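PDB 5Z3K: glucosidase from Croceicoccus marinus, which probably hydrolyses O-glycosyl compounds, acting as a beta-glucosidase of glycoside hydrolase family 39. Local coordinates for residues I66-S71 against A110-A115; T241-V246 against S294-A299; V337-A342 against V475-I480; Q97-S100 against N104-F107. One frame throughout, in Å; residues are numbered along the deposited sequence.

Interaction 1: I66-S71 against A110-A115; sequences IDNPTS and ASEIPA
Asn-68 and Glu-112 carry this small surface contact between two loops, and the chain comes up to it through Ser-111. That serine is engaged with its own surroundings: its carbonyl oxygen accepts from Arg-62, and its hydroxyl bonds to the carbonyl of Asn-116. Glu-112 is the centre of an inverse gamma turn. With CG anti to the backbone N (chi1 -173°) and the chain bent at chi2, its methylenes meet the amide of Asn-68 almost at a right angle, ND2 of Asn-68 lying 3.5 Å from CG of Glu-112. ND2 bonds to OD2 of Asp-64, whose other oxygen takes the N-H of Glu-112, so this one carboxylate of the first loop bonds both Asn-68 and Glu-112. The two loops follow neighbouring strands of the (beta/alpha)8 barrel, 53-55 and 104-109, at the C-terminal mouth where TIM barrels carry their active sites. The carboxylate of Glu-112 is engaged at both oxygens: OE1 bonds to His-311, while OE2 of Glu-112 accepts from a water at 2.7 Å that also sits 3.0 Å from OG1 of Thr-70. Thr-70 is fixed by an Asx turn, its N 3.2 Å from OD1 of Asn-68 and 52° out of the amide's carbonyl plane. Further on, the carbonyl of Ile-113 also accepts from Arg-62, and Pro-114, entered through a cis peptide bond, rests on Tyr-312.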
loop_
_atom_site.group_PDB
_atom_site.type_symbol
_atom_site.label_atom_id
_atom_site.label_comp_id
_atom_site.label_asym_id
_atom_site.label_seq_id
_atom_site.Cartn_x
_atom_site.Cartn_y
_atom_site.Cartn_z
ATOM N N ILE A 66 -15.545 -19.663 12.719
ATOM C CA ILE A 66 -15.711 -20.957 13.357
ATOM C C ILE A 66 -14.525 -21.144 14.301
ATOM O O ILE A 66 -13.591 -20.340 14.321
ATOM C CB ILE A 66 -15.800 -22.107 12.338
ATOM C CG1 ILE A 66 -14.503 -22.183 11.524
ATOM C CG2 ILE A 66 -17.028 -21.932 11.432
ATOM C CD1 ILE A 66 -14.522 -23.205 10.417
ATOM N N ASP A 67 -14.574 -22.212 15.091
ATOM C CA ASP A 67 -13.455 -22.519 15.973
ATOM C C ASP A 67 -12.228 -22.864 15.145
ATOM O O ASP A 67 -12.316 -23.577 14.143
ATOM C CB ASP A 67 -13.799 -23.684 16.913
ATOM C CG ASP A 67 -14.842 -23.316 17.969
ATOM O OD1 ASP A 67 -15.426 -22.215 17.898
ATOM O OD2 ASP A 67 -15.084 -24.147 18.876
ATOM N N ASN A 68 -11.073 -22.361 15.580
ATOM C CA ASN A 68 -9.807 -22.464 14.859
ATOM C C ASN A 68 -8.695 -22.063 15.819
ATOM O O ASN A 68 -8.743 -20.964 16.392
ATOM C CB ASN A 68 -9.841 -21.564 13.611
ATOM C CG ASN A 68 -8.555 -21.611 12.794
ATOM O OD1 ASN A 68 -7.537 -22.151 13.219
ATOM N ND2 ASN A 68 -8.598 -21.007 11.609
ATOM N N PRO A 69 -7.692 -22.926 16.043
ATOM C CA PRO A 69 -6.649 -22.591 17.029
ATOM C C PRO A 69 -5.906 -21.297 16.744
ATOM O O PRO A 69 -5.523 -20.593 17.688
ATOM C CB PRO A 69 -5.708 -23.804 16.960
ATOM C CG PRO A 69 -6.599 -24.931 16.577
ATOM C CD PRO A 69 -7.626 -24.337 15.625
ATOM N N THR A 70 -5.679 -20.965 15.474
ATOM C CA THR A 70 -4.894 -19.784 15.136
ATOM C C THR A 70 -5.716 -18.501 15.148
ATOM O O THR A 70 -5.145 -17.417 14.977
ATOM C CB THR A 70 -4.248 -19.952 13.758
ATOM O OG1 THR A 70 -5.273 -20.087 12.766
ATOM C CG2 THR A 70 -3.349 -21.178 13.728
ATOM N N SER A 71 -7.032 -18.600 15.318
ATOM C CA SER A 71 -7.911 -17.438 15.306
ATOM C C SER A 71 -7.709 -16.594 16.560
ATOM O O SER A 71 -7.276 -17.087 17.603
ATOM C CB SER A 71 -9.373 -17.890 15.199
ATOM O OG SER A 71 -10.289 -16.806 15.350
ATOM N N ALA A 110 -11.248 -10.131 9.506
ATOM C CA ALA A 110 -11.656 -11.099 8.491
ATOM C C ALA A 110 -11.532 -12.513 9.034
ATOM O O ALA A 110 -10.746 -12.779 9.948
ATOM C CB ALA A 110 -10.815 -10.965 7.215
ATOM N N SER A 111 -12.301 -13.430 8.436
ATOM C CA SER A 111 -12.213 -14.836 8.803
ATOM C C SER A 111 -10.948 -15.452 8.204
ATOM O O SER A 111 -10.133 -14.779 7.561
ATOM C CB SER A 111 -13.458 -15.598 8.337
ATOM O OG SER A 111 -13.429 -15.789 6.928
ATOM N N GLU A 112 -10.784 -16.762 8.417
ATOM C CA GLU A 112 -9.620 -17.498 7.924
ATOM C C GLU A 112 -9.801 -17.873 6.448
ATOM O O GLU A 112 -9.876 -19.041 6.060
ATOM C CB GLU A 112 -9.369 -18.727 8.792
ATOM C CG GLU A 112 -8.094 -19.468 8.469
ATOM C CD GLU A 112 -6.911 -18.531 8.276
ATOM O OE1 GLU A 112 -6.336 -18.517 7.172
ATOM O OE2 GLU A 112 -6.565 -17.813 9.238
ATOM N N ILE A 113 -9.889 -16.840 5.622
ATOM C CA ILE A 113 -9.907 -17.012 4.164
ATOM C C ILE A 113 -8.562 -17.571 3.710
ATOM O O ILE A 113 -7.515 -16.991 4.052
ATOM C CB ILE A 113 -10.192 -15.672 3.477
ATOM C CG1 ILE A 113 -11.575 -15.145 3.877
ATOM C CG2 ILE A 113 -10.012 -15.795 1.962
ATOM C CD1 ILE A 113 -11.705 -13.619 3.823
ATOM N N PRO A 114 -8.526 -18.642 2.884
ATOM C CA PRO A 114 -9.684 -19.285 2.242
ATOM C C PRO A 114 -10.266 -20.506 2.949
ATOM O O PRO A 114 -11.230 -21.068 2.442
ATOM C CB PRO A 114 -9.109 -19.726 0.894
ATOM C CG PRO A 114 -7.716 -20.142 1.250
ATOM C CD PRO A 114 -7.263 -19.173 2.344
ATOM N N ALA A 115 -9.692 -20.937 4.069
ATOM C CA ALA A 115 -10.201 -22.154 4.695
ATOM C C ALA A 115 -11.660 -21.991 5.094
ATOM O O ALA A 115 -12.467 -22.917 4.930
ATOM C CB ALA A 115 -9.340 -22.529 5.900
HETATM O O HOH W 1 -7.284 -18.113 11.779
#

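Interaction 2: T241-V246 against S294-A299; sequences TIAAEV and SEVDKA
The helix backbone passes close to the incoming loop, CA of Ala-243 lying 5.3 Å from CA of Glu-295. In the (beta/alpha)8 barrel, helix 238-252 lies between the sixth and seventh strands, and Ser-294 and Glu-295 lie in the loop leading to the eighth. On the helix side the meeting point is an alanine methyl. The methyl of Ala-243 is directed at the loop and takes the middle of the contact: its CB lies 3.6 Å from CG2 of Val-296. This methyl of the valine is the one anti to the carbonyl carbon and beside the backbone N. The same alanine side chain also touches Trp-226 of strand 223-229.

Glu-295 joins in with its aliphatic stem. Its CB sits 3.7 Å from the carbonyl O of Ala-243, and its CG 4.1 Å from CA of Ala-244, on the exposed side. With CG beside the backbone N (chi1 -59°) and the chain bent at chi2, the side chain folds away, so that the carboxylate leaves the 241-246 surface; it also brushes Arg-247, the next residue after Val-246. Past Val-296 the loop is tied to the seventh strand, OD2 of Asp-297 accepting from the N-H of Leu-260. The bend that presents Glu-295 and Val-296 is an ST turn: N of Val-296 donates to OG of Ser-294 at 3.0 Å and 154°, and that hydroxyl also bonds to the carbonyl of Met-291.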
loop_
_atom_site.group_PDB
_atom_site.type_symbol
_atom_site.label_atom_id
_atom_site.label_comp_id
_atom_site.label_asym_id
_atom_site.label_seq_id
_atom_site.Cartn_x
_atom_site.Cartn_y
_atom_site.Cartn_z
ATOM N N THR A 241 -6.298 6.573 -12.063
ATOM C CA THR A 241 -7.523 6.446 -12.859
ATOM C C THR A 241 -8.640 5.776 -12.065
ATOM O O THR A 241 -9.782 6.253 -12.065
ATOM C CB THR A 241 -7.242 5.667 -14.143
ATOM O OG1 THR A 241 -6.236 6.348 -14.896
ATOM C CG2 THR A 241 -8.511 5.536 -15.001
ATOM N N ILE A 242 -8.338 4.667 -11.379
ATOM C CA ILE A 242 -9.403 3.980 -10.644
ATOM C C ILE A 242 -9.898 4.840 -9.487
ATOM O O ILE A 242 -11.108 4.941 -9.238
ATOM C CB ILE A 242 -8.939 2.598 -10.145
ATOM C CG1 ILE A 242 -8.390 1.742 -11.290
ATOM C CG2 ILE A 242 -10.093 1.877 -9.447
ATOM C CD1 ILE A 242 -9.387 1.485 -12.390
ATOM N N ALA A 243 -8.972 5.476 -8.759
ATOM C CA ALA A 243 -9.355 6.245 -7.582
ATOM C C ALA A 243 -10.305 7.374 -7.950
ATOM O O ALA A 243 -11.214 7.701 -7.180
ATOM C CB ALA A 243 -8.112 6.811 -6.885
ATOM N N ALA A 244 -10.100 7.991 -9.113
ATOM C CA ALA A 244 -11.006 9.048 -9.547
ATOM C C ALA A 244 -12.424 8.515 -9.693
ATOM O O ALA A 244 -13.386 9.153 -9.246
ATOM C CB ALA A 244 -10.511 9.663 -10.860
ATOM N N GLU A 245 -12.569 7.330 -10.288
ATOM C CA GLU A 245 -13.894 6.751 -10.473
ATOM C C GLU A 245 -14.519 6.358 -9.139
ATOM O O GLU A 245 -15.716 6.582 -8.914
ATOM C CB GLU A 245 -13.811 5.549 -11.411
ATOM C CG GLU A 245 -15.146 4.876 -11.649
ATOM C CD GLU A 245 -16.138 5.789 -12.346
ATOM O OE1 GLU A 245 -15.696 6.793 -12.952
ATOM O OE2 GLU A 245 -17.354 5.501 -12.283
ATOM N N VAL A 246 -13.721 5.793 -8.234
ATOM C CA VAL A 246 -14.239 5.416 -6.924
ATOM C C VAL A 246 -14.662 6.652 -6.151
ATOM O O VAL A 246 -15.706 6.668 -5.484
ATOM C CB VAL A 246 -13.187 4.599 -6.153
ATOM C CG1 VAL A 246 -13.674 4.330 -4.749
ATOM C CG2 VAL A 246 -12.891 3.309 -6.889
ATOM N N SER A 294 -3.580 12.208 -6.708
ATOM C CA SER A 294 -4.717 11.336 -7.007
ATOM C C SER A 294 -5.713 11.417 -5.861
ATOM O O SER A 294 -5.457 12.044 -4.833
ATOM C CB SER A 294 -4.273 9.887 -7.210
ATOM O OG SER A 294 -4.059 9.266 -5.949
ATOM N N GLU A 295 -6.848 10.741 -6.039
ATOM C CA GLU A 295 -7.833 10.639 -4.974
ATOM C C GLU A 295 -7.481 9.576 -3.938
ATOM O O GLU A 295 -8.237 9.407 -2.978
ATOM C CB GLU A 295 -9.219 10.359 -5.570
ATOM C CG GLU A 295 -9.674 11.448 -6.556
ATOM C CD GLU A 295 -9.798 12.819 -5.912
ATOM O OE1 GLU A 295 -10.083 12.891 -4.700
ATOM O OE2 GLU A 295 -9.640 13.830 -6.627
ATOM N N VAL A 296 -6.354 8.869 -4.092
ATOM C CA VAL A 296 -5.917 7.931 -3.065
ATOM C C VAL A 296 -5.489 8.703 -1.823
ATOM O O VAL A 296 -4.643 9.607 -1.886
ATOM C CB VAL A 296 -4.768 7.048 -3.582
ATOM C CG1 VAL A 296 -4.287 6.103 -2.483
ATOM C CG2 VAL A 296 -5.199 6.269 -4.822
ATOM N N ASP A 297 -6.054 8.332 -0.672
ATOM C CA ASP A 297 -5.690 8.976 0.586
ATOM C C ASP A 297 -4.730 8.148 1.423
ATOM O O ASP A 297 -3.946 8.716 2.193
ATOM C CB ASP A 297 -6.940 9.272 1.415
ATOM C CG ASP A 297 -7.826 10.319 0.765
ATOM O OD1 ASP A 297 -7.287 11.352 0.321
ATOM O OD2 ASP A 297 -9.050 10.099 0.671
ATOM N N LYS A 298 -4.794 6.826 1.295
ATOM C CA LYS A 298 -3.892 5.896 1.956
ATOM C C LYS A 298 -3.711 4.705 1.027
ATOM O O LYS A 298 -4.657 4.301 0.342
ATOM C CB LYS A 298 -4.451 5.411 3.300
ATOM C CG LYS A 298 -4.661 6.486 4.340
ATOM C CD LYS A 298 -3.351 7.030 4.850
ATOM C CE LYS A 298 -3.557 7.772 6.183
ATOM N NZ LYS A 298 -4.952 8.297 6.305
ATOM N N ALA A 299 -2.505 4.139 1.011
ATOM C CA ALA A 299 -2.186 3.086 0.064
ATOM C C ALA A 299 -1.390 1.986 0.740
ATOM O O ALA A 299 -0.546 2.267 1.599
ATOM C CB ALA A 299 -1.387 3.640 -1.125
#

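Interaction 3: V337-A342 against V475-I480; sequences VGQTLA and VELIEI
Leu-477 carries most of this contact, sending one methyl to each of two helix residues. Its CB is directed at helix 329-341, and CG stands anti to the backbone N (chi1 176°). The buried side is the meeting with Thr-340: CD1 of Leu-477 lies 3.5 Å from OG1 of Thr-340, and the two side chains slide past each other in opposite directions. That hydroxyl is already engaged within its own helix, bonded to the carbonyl of Leu-336, so what it offers the leucine is simply van der Waals contact. Leu-373 of the adjacent strand 369-376 also touches Thr-340, backing the same spot.

The other side is more open, since Gln-339 is partly exposed to solvent. Gln-339 reaches out with its chain extended beyond CG and crosses Leu-477 at about a right angle, bringing OE1 of Gln-339 to 3.6 Å from CD2 of the leucine. The opposite corner of that amide, NE2, bonds to the carbonyl of Asn-48, which anchors the group and fixes which end faces the methyl. The backbone carbonyl of Gln-339 accepts from Arg-371, which also forms a salt bridge with Glu-479 of the strand. Backbones stay well separated, CA of Thr-340 being 8.2 Å from CA of Leu-477. The helix follows the eighth barrel strand, and the strand belongs to the mixed beta sheet outside the barrel, so the contact joins the TIM barrel to the accessory beta-sandwich domain, as in other family 39 enzymes.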
loop_
_atom_site.group_PDB
_atom_site.type_symbol
_atom_site.label_atom_id
_atom_site.label_comp_id
_atom_site.label_asym_id
_atom_site.label_seq_id
_atom_site.Cartn_x
_atom_site.Cartn_y
_atom_site.Cartn_z
ATOM N N VAL A 337 11.384 4.700 -2.856
ATOM C CA VAL A 337 10.063 5.334 -2.862
ATOM C C VAL A 337 9.688 5.800 -1.459
ATOM O O VAL A 337 9.318 6.959 -1.243
ATOM C CB VAL A 337 8.999 4.371 -3.425
ATOM C CG1 VAL A 337 7.616 4.863 -3.072
ATOM C CG2 VAL A 337 9.147 4.198 -4.935
ATOM N N GLY A 338 9.756 4.895 -0.484
ATOM C CA GLY A 338 9.348 5.261 0.860
ATOM C C GLY A 338 10.156 6.407 1.428
ATOM O O GLY A 338 9.621 7.272 2.127
ATOM N N GLN A 339 11.463 6.428 1.145
ATOM C CA GLN A 339 12.288 7.518 1.633
ATOM C C GLN A 339 11.853 8.841 1.020
ATOM O O GLN A 339 11.865 9.880 1.691
ATOM C CB GLN A 339 13.759 7.231 1.345
ATOM C CG GLN A 339 14.277 6.075 2.208
ATOM C CD GLN A 339 15.511 5.417 1.639
ATOM O OE1 GLN A 339 16.106 5.899 0.679
ATOM N NE2 GLN A 339 15.901 4.292 2.233
ATOM N N THR A 340 11.469 8.817 -0.254
ATOM C CA THR A 340 11.006 10.034 -0.908
ATOM C C THR A 340 9.675 10.488 -0.327
ATOM O O THR A 340 9.484 11.685 -0.071
ATOM C CB THR A 340 10.887 9.812 -2.418
ATOM O OG1 THR A 340 12.154 9.390 -2.933
ATOM C CG2 THR A 340 10.472 11.097 -3.114
ATOM N N LEU A 341 8.753 9.541 -0.105
ATOM C CA LEU A 341 7.442 9.839 0.472
ATOM C C LEU A 341 7.534 10.255 1.935
ATOM O O LEU A 341 6.568 10.819 2.471
ATOM C CB LEU A 341 6.509 8.621 0.352
ATOM C CG LEU A 341 6.133 8.235 -1.086
ATOM C CD1 LEU A 341 5.230 6.990 -1.161
ATOM C CD2 LEU A 341 5.476 9.459 -1.772
ATOM N N ALA A 342 8.659 9.986 2.596
ATOM C CA ALA A 342 8.810 10.381 3.985
ATOM C C ALA A 342 9.233 11.832 4.139
ATOM O O ALA A 342 9.192 12.347 5.260
ATOM C CB ALA A 342 9.824 9.486 4.706
ATOM N N VAL A 475 15.332 2.894 -11.634
ATOM C CA VAL A 475 14.854 3.809 -10.605
ATOM C C VAL A 475 16.066 4.451 -9.939
ATOM O O VAL A 475 17.022 3.754 -9.577
ATOM C CB VAL A 475 13.978 3.084 -9.555
ATOM C CG1 VAL A 475 13.492 4.061 -8.484
ATOM C CG2 VAL A 475 12.789 2.399 -10.237
ATOM N N GLU A 476 16.061 5.776 -9.851
ATOM C CA GLU A 476 17.175 6.487 -9.241
ATOM C C GLU A 476 16.762 7.529 -8.203
ATOM O O GLU A 476 15.851 8.324 -8.430
ATOM C CB GLU A 476 18.037 7.147 -10.321
ATOM C CG GLU A 476 19.371 7.672 -9.815
ATOM C CD GLU A 476 20.491 7.478 -10.819
ATOM O OE1 GLU A 476 20.825 8.447 -11.533
ATOM O OE2 GLU A 476 21.037 6.359 -10.893
ATOM N N LEU A 477 17.446 7.512 -7.065
ATOM C CA LEU A 477 17.216 8.485 -6.004
ATOM C C LEU A 477 18.454 9.350 -5.911
ATOM O O LEU A 477 19.556 8.834 -5.719
ATOM C CB LEU A 477 16.942 7.816 -4.654
ATOM C CG LEU A 477 16.789 8.779 -3.474
ATOM C CD1 LEU A 477 15.547 9.638 -3.669
ATOM C CD2 LEU A 477 16.683 7.996 -2.152
ATOM N N ILE A 478 18.276 10.650 -6.071
ATOM C CA ILE A 478 19.340 11.619 -5.879
ATOM C C ILE A 478 19.097 12.272 -4.537
ATOM O O ILE A 478 18.018 12.826 -4.300
ATOM C CB ILE A 478 19.363 12.673 -6.999
ATOM C CG1 ILE A 478 19.469 12.002 -8.369
ATOM C CG2 ILE A 478 20.475 13.699 -6.736
ATOM C CD1 ILE A 478 20.643 11.041 -8.502
ATOM N N GLU A 479 20.095 12.224 -3.666
ATOM C CA GLU A 479 19.983 12.785 -2.330
ATOM C C GLU A 479 21.019 13.888 -2.180
ATOM O O GLU A 479 22.216 13.636 -2.347
ATOM C CB GLU A 479 20.194 11.700 -1.272
ATOM C CG GLU A 479 19.682 12.086 0.083
ATOM C CD GLU A 479 19.494 10.875 0.969
ATOM O OE1 GLU A 479 18.398 10.265 0.946
ATOM O OE2 GLU A 479 20.469 10.524 1.660
ATOM N N ILE A 480 20.564 15.098 -1.867
ATOM C CA ILE A 480 21.446 16.243 -1.637
ATOM C C ILE A 480 21.326 16.663 -0.179
ATOM O O ILE A 480 20.216 16.883 0.318
ATOM C CB ILE A 480 21.111 17.417 -2.571
ATOM C CG1 ILE A 480 21.075 16.935 -4.015
ATOM C CG2 ILE A 480 22.145 18.529 -2.425
ATOM C CD1 ILE A 480 20.427 17.894 -4.929
#

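Interaction 4: Q97-S100 against N104-F107; sequences QTRS and NILF
NH2 of Arg-99 donates to a water at 2.9 Å, and that water in turn donates weakly to OD1 of Asn-104 over 3.4 Å, so the helix and the start of the strand are bridged through solvent. The hydroxyl of Ser-150 is another weak partner of the same OD1. Directly, the two side chains cross at a slant, guanidinium and amide planes 55° apart; CA of Asn-104 sits at the guanidinium edge, near its plane, 3.9 Å from NH1 of Arg-99. What holds that edge is the carbonyl of Ala-103, to which NH1 bonds. Arg-99 gets there by curling, bent at both chi2 (-63°) and chi3 (-65°), which turns its guanidinium back over the short connection to the strand.

Beneath these polar groups the contact is apolar and buried. Thr-98 points at the strand and lays its methyl over Ile-105, with CG2 of Thr-98 3.7 Å from CG1 of Ile-105. Its hydroxyl is bonded to the carbonyl of Trp-94, one turn back along the helix, and so is satisfied without the strand. CD1 of Ile-105 also reaches the aliphatic part of Arg-99, 4.2 Å from CD of that residue. Helix 89-100 and strand 104-109 form the second half of a right-handed beta-alpha-beta unit of the barrel: strand 104-109 pairs with 53-55 on one side and 151-154 on the other, while Thr-98 also touches Val-54 and Ile-105 also packs on Val-95 of the helix.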
loop_
_atom_site.group_PDB
_atom_site.type_symbol
_atom_site.label_atom_id
_atom_site.label_comp_id
_atom_site.label_asym_id
_atom_site.label_seq_id
_atom_site.Cartn_x
_atom_site.Cartn_y
_atom_site.Cartn_z
ATOM N N GLN A 97 6.227 -5.059 16.490
ATOM C CA GLN A 97 7.229 -4.820 15.453
ATOM C C GLN A 97 6.868 -3.599 14.629
ATOM O O GLN A 97 7.723 -2.748 14.348
ATOM C CB GLN A 97 7.358 -6.035 14.533
ATOM C CG GLN A 97 8.023 -7.251 15.180
ATOM C CD GLN A 97 7.864 -8.506 14.343
ATOM O OE1 GLN A 97 7.329 -8.463 13.229
ATOM N NE2 GLN A 97 8.325 -9.641 14.878
ATOM N N THR A 98 5.600 -3.496 14.240
ATOM C CA THR A 98 5.177 -2.394 13.389
ATOM C C THR A 98 5.304 -1.068 14.122
ATOM O O THR A 98 5.789 -0.080 13.552
ATOM C CB THR A 98 3.741 -2.629 12.914
ATOM O OG1 THR A 98 3.663 -3.880 12.211
ATOM C CG2 THR A 98 3.298 -1.499 11.994
ATOM N N ARG A 99 4.892 -1.029 15.391
ATOM C CA ARG A 99 4.999 0.219 16.139
ATOM C C ARG A 99 6.456 0.604 16.392
ATOM O O ARG A 99 6.765 1.798 16.482
ATOM C CB ARG A 99 4.227 0.125 17.461
ATOM C CG ARG A 99 2.714 -0.125 17.314
ATOM C CD ARG A 99 1.988 1.035 16.592
ATOM N NE ARG A 99 2.029 2.267 17.377
ATOM C CZ ARG A 99 1.927 3.490 16.862
ATOM N NH1 ARG A 99 1.797 3.659 15.553
ATOM N NH2 ARG A 99 1.969 4.550 17.656
ATOM N N SER A 100 7.365 -0.377 16.490
ATOM C CA SER A 100 8.755 -0.066 16.788
ATOM C C SER A 100 9.453 0.666 15.645
ATOM O O SER A 100 10.472 1.316 15.882
ATOM C CB SER A 100 9.518 -1.348 17.141
ATOM O OG SER A 100 9.870 -2.063 15.974
ATOM N N ASN A 104 1.843 3.123 11.560
ATOM C CA ASN A 104 0.485 2.859 12.016
ATOM C C ASN A 104 -0.014 1.529 11.454
ATOM O O ASN A 104 0.618 0.901 10.604
ATOM C CB ASN A 104 -0.441 4.001 11.610
ATOM C CG ASN A 104 -0.299 5.202 12.518
ATOM O OD1 ASN A 104 -1.026 5.346 13.494
ATOM N ND2 ASN A 104 0.643 6.063 12.204
ATOM N N ILE A 105 -1.175 1.091 11.932
ATOM C CA ILE A 105 -1.690 -0.224 11.576
ATOM C C ILE A 105 -3.094 -0.085 11.005
ATOM O O ILE A 105 -3.917 0.680 11.528
ATOM C CB ILE A 105 -1.654 -1.185 12.781
ATOM C CG1 ILE A 105 -0.194 -1.426 13.182
ATOM C CG2 ILE A 105 -2.304 -2.515 12.437
ATOM C CD1 ILE A 105 -0.004 -2.089 14.540
ATOM N N LEU A 106 -3.340 -0.787 9.899
ATOM C CA LEU A 106 -4.671 -0.987 9.332
ATOM C C LEU A 106 -5.029 -2.430 9.653
ATOM O O LEU A 106 -4.476 -3.366 9.059
ATOM C CB LEU A 106 -4.670 -0.717 7.833
ATOM C CG LEU A 106 -5.922 -1.104 7.052
ATOM C CD1 LEU A 106 -7.041 -0.183 7.489
ATOM C CD2 LEU A 106 -5.668 -0.977 5.554
ATOM N N PHE A 107 -5.892 -2.617 10.647
ATOM C CA PHE A 107 -6.187 -3.950 11.150
ATOM C C PHE A 107 -7.406 -4.489 10.413
ATOM O O PHE A 107 -8.517 -3.977 10.583
ATOM C CB PHE A 107 -6.411 -3.928 12.659
ATOM C CG PHE A 107 -6.318 -5.282 13.291
ATOM C CD1 PHE A 107 -7.321 -6.226 13.088
ATOM C CD2 PHE A 107 -5.214 -5.628 14.054
ATOM C CE1 PHE A 107 -7.230 -7.480 13.647
ATOM C CE2 PHE A 107 -5.118 -6.881 14.619
ATOM C CZ PHE A 107 -6.128 -7.810 14.416
HETATM O O HOH W 2 0.719 6.693 16.146
#

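How the interactions relate
From the N terminus, segment 66-71 comes first and opens interaction 1, which closes when the chain returns at 110-115. Within that excursion lies the short loop of interaction 4, where a connection of a few residues leads from helix 89-100 to strand 104-109; 104-107 leads almost directly into 110-115. Interactions 2 and 3 then follow in series and none of the loops cross. Interaction 2 spans from the sixth barrel helix to the entry of the eighth strand, on the opposite side of the chain's centre from interaction 4. The longest loop belongs to interaction 3, which joins barrel to beta domain; its centre is 39 Å from that of interaction 1, at the barrel mouth.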